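PDB 2C2Q: G/U mismatch-specific DNA glycosylase from Deinococcus radiodurans, which belongs to the uracil-DNA glycosylase superfamily, whose members are compact alpha/beta proteins built around a central, mostly parallel sheet. Local coordinates for residues N51-W54 with R55-A59. The protein carries 1 engineered substitution. Numbering follows the deposited sequence.
Sequences NKFW and RTLHA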
ATOM      1  N   ASN A  51     -14.317  -1.219   4.807  1.00 18.30           N
ATOM      2  CA  ASN A  51     -13.181  -0.643   4.124  1.00 16.62           C
ATOM      3  C   ASN A  51     -13.314  -1.008   2.646  1.00 15.92           C
ATOM      4  O   ASN A  51     -13.542  -2.178   2.337  1.00 17.34           O
ATOM      5  CB  ASN A  51     -11.832  -1.195   4.695  1.00 14.78           C
ATOM      6  CG  ASN A  51     -10.658  -0.413   4.147  1.00 15.46           C
ATOM      7  OD1 ASN A  51     -10.429  -0.423   2.931  1.00 15.57           O
ATOM      8  ND2 ASN A  51      -9.939   0.319   5.012  1.00 15.35           N
ATOM      9  N   LYS A  52     -13.169  -0.029   1.734  1.00 17.84           N
ATOM     10  CA  LYS A  52     -13.456  -0.235   0.287  1.00 18.32           C
ATOM     11  C   LYS A  52     -12.265  -0.835  -0.494  1.00 17.24           C
ATOM     12  O   LYS A  52     -12.347  -1.018  -1.700  1.00 15.13           O
ATOM     13  CB  LYS A  52     -13.800   1.111  -0.421  1.00 20.12           C
ATOM     14  CG  LYS A  52     -14.921   1.886   0.216  1.00 23.95           C
ATOM     15  CD  LYS A  52     -15.307   3.111  -0.689  1.00 23.61           C
ATOM     16  CE  LYS A  52     -14.955   4.366   0.061  1.00 30.32           C
ATOM     17  NZ  LYS A  52     -15.814   4.544   1.241  1.00 35.80           N
ATOM     18  N   PHE A  53     -11.125  -1.142   0.185  1.00 13.37           N
ATOM     19  CA  PHE A  53      -9.935  -1.520  -0.551  1.00 12.89           C
ATOM     20  C   PHE A  53     -10.146  -2.722  -1.511  1.00 12.88           C
ATOM     21  O   PHE A  53      -9.776  -2.606  -2.702  1.00 14.80           O
ATOM     22  CB  PHE A  53      -8.857  -1.910   0.473  1.00 13.06           C
ATOM     23  CG  PHE A  53      -7.537  -2.294  -0.153  1.00 12.89           C
ATOM     24  CD1 PHE A  53      -6.586  -1.345  -0.513  1.00 13.34           C
ATOM     25  CD2 PHE A  53      -7.199  -3.666  -0.280  1.00 14.16           C
ATOM     26  CE1 PHE A  53      -5.338  -1.749  -1.048  1.00 14.47           C
ATOM     27  CE2 PHE A  53      -5.969  -4.041  -0.822  1.00 13.51           C
ATOM     28  CZ  PHE A  53      -5.065  -3.110  -1.206  1.00 11.99           C
ATOM     29  N   TRP A  54     -10.622  -3.863  -1.013  1.00 15.16           N
ATOM     30  CA  TRP A  54     -10.755  -5.105  -1.828  1.00 15.78           C
ATOM     31  C   TRP A  54     -11.738  -4.924  -3.015  1.00 16.79           C
ATOM     32  O   TRP A  54     -11.387  -5.250  -4.152  1.00 18.25           O
ATOM     33  CB  TRP A  54     -11.082  -6.312  -0.997  1.00 15.68           C
ATOM     34  CG  TRP A  54      -9.963  -6.612  -0.039  1.00 13.10           C
ATOM     35  CD1 TRP A  54     -10.004  -6.468   1.298  1.00 16.35           C
ATOM     36  CD2 TRP A  54      -8.604  -7.037  -0.372  1.00 17.97           C
ATOM     37  NE1 TRP A  54      -8.781  -6.813   1.860  1.00 13.80           N
ATOM     38  CE2 TRP A  54      -7.888  -7.117   0.866  1.00 14.62           C
ATOM     39  CE3 TRP A  54      -7.919  -7.319  -1.573  1.00 16.36           C
ATOM     40  CZ2 TRP A  54      -6.563  -7.567   0.943  1.00 16.47           C
ATOM     41  CZ3 TRP A  54      -6.572  -7.734  -1.503  1.00 17.74           C
ATOM     42  CH2 TRP A  54      -5.913  -7.846  -0.244  1.00 13.10           C
ATOM     43  N   ARG A  55     -12.846  -4.258  -2.728  1.00 17.92           N
ATOM     44  CA  ARG A  55     -13.820  -3.847  -3.804  1.00 20.58           C
ATOM     45  C   ARG A  55     -13.106  -2.982  -4.839  1.00 19.41           C
ATOM     46  O   ARG A  55     -13.250  -3.205  -6.054  1.00 19.76           O
ATOM     47  CB  ARG A  55     -14.931  -3.039  -3.163  1.00 20.14           C
ATOM     48  CG  ARG A  55     -16.050  -2.491  -4.068  1.00 27.35           C
ATOM     49  CD  ARG A  55     -17.155  -1.853  -3.138  1.00 28.30           C
ATOM     50  NE  ARG A  55     -16.930  -2.351  -1.756  1.00 38.77           N
ATOM     51  CZ  ARG A  55     -17.132  -1.657  -0.630  1.00 43.43           C
ATOM     52  NH1 ARG A  55     -17.635  -0.415  -0.669  1.00 41.83           N
ATOM     53  NH2 ARG A  55     -16.857  -2.220   0.554  1.00 43.42           N
ATOM     54  N   THR A  56     -12.356  -1.970  -4.379  1.00 17.88           N
ATOM     55  CA  THR A  56     -11.704  -1.043  -5.259  1.00 18.46           C
ATOM     56  C   THR A  56     -10.687  -1.725  -6.165  1.00 18.22           C
ATOM     57  O   THR A  56     -10.683  -1.521  -7.370  1.00 19.10           O
ATOM     58  CB  THR A  56     -11.088   0.169  -4.463  1.00 17.56           C
ATOM     59  OG1 THR A  56     -12.142   0.849  -3.730  1.00 20.47           O
ATOM     60  CG2 THR A  56     -10.408   1.195  -5.384  1.00 19.41           C
ATOM     61  N   LEU A  57      -9.831  -2.595  -5.614  1.00 17.87           N
ATOM     62  CA  LEU A  57      -8.930  -3.312  -6.520  1.00 18.56           C
ATOM     63  C   LEU A  57      -9.669  -4.054  -7.649  1.00 17.50           C
ATOM     64  O   LEU A  57      -9.146  -4.097  -8.755  1.00 19.25           O
ATOM     65  CB  LEU A  57      -8.098  -4.357  -5.749  1.00 17.29           C
ATOM     66  CG  LEU A  57      -7.112  -3.887  -4.669  1.00 20.51           C
ATOM     67  CD1 LEU A  57      -6.087  -4.945  -4.317  1.00 16.67           C
ATOM     68  CD2 LEU A  57      -6.497  -2.552  -4.699  1.00 17.89           C
ATOM     69  N   HIS A  58     -10.791  -4.691  -7.326  1.00 20.09           N
ATOM     70  CA  HIS A  58     -11.639  -5.410  -8.318  1.00 21.99           C
ATOM     71  C   HIS A  58     -12.218  -4.389  -9.319  1.00 22.97           C
ATOM     72  O   HIS A  58     -12.101  -4.580 -10.552  1.00 23.88           O
ATOM     73  CB  HIS A  58     -12.757  -6.133  -7.637  1.00 23.48           C
ATOM     74  CG  HIS A  58     -13.592  -6.951  -8.575  1.00 24.86           C
ATOM     75  ND1 HIS A  58     -14.903  -7.293  -8.298  1.00 29.44           N
ATOM     76  CD2 HIS A  58     -13.286  -7.520  -9.764  1.00 25.69           C
ATOM     77  CE1 HIS A  58     -15.372  -8.025  -9.297  1.00 27.03           C
ATOM     78  NE2 HIS A  58     -14.413  -8.180 -10.197  1.00 24.37           N
ATOM     79  N   ALA A  59     -12.783  -3.300  -8.778  1.00 24.25           N
ATOM     80  CA  ALA A  59     -13.473  -2.252  -9.573  1.00 24.44           C
ATOM     81  C   ALA A  59     -12.563  -1.721 -10.660  1.00 24.64           C
ATOM     82  O   ALA A  59     -13.030  -1.489 -11.809  1.00 25.14           O
ATOM     83  CB  ALA A  59     -13.925  -1.077  -8.693  1.00 24.78           C
TER
HETATM   84  O   HOH W   1     -13.700  -3.769  -0.091  1.00 20.93           O
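Thr-56 N and Leu-57 N donate to Lys-52 O and Phe-53 O, the first helical bonds of the short helix 53-59 in this alpha/beta protein of the uracil-DNA glycosylase superfamily. The Leu-57 N to Phe-53 O bond is 2.9 Å long, and His-58 N to Trp-54 O stretches to 3.3 Å. Ahead of the turn, Asn-51 OD1 caps the helix start by accepting from Phe-53 N at 2.9 Å, in the plane of its amide carbonyl, and is also hydrogen-bonded to Thr-160 OG1. A water accepts from Arg-55 N and donates to Asn-51 O, satisfying an amide of the first turn. The side chain of Arg-55 runs back along the turn, CG anti to the backbone N (chi1 179°) and the chain bent at chi3, which brings one guanidinium face over Lys-52 CA; Lys-52 NZ is hydrogen-bonded elsewhere, to His-165 ND1. On the buried side, Leu-57 CD2 sits over a face of the Phe-53 ring, 4.0 Å from its centroid, in a CH-pi contact. Its other methyl, CD1, touches Phe-53 CE2 at 3.6 Å and Trp-54 CZ3 at 4.0 Å. Lys-52 O takes a second bond, from Thr-56 OG1 at 2.8 Å, the hydroxyl lying 50° above the carbonyl plane.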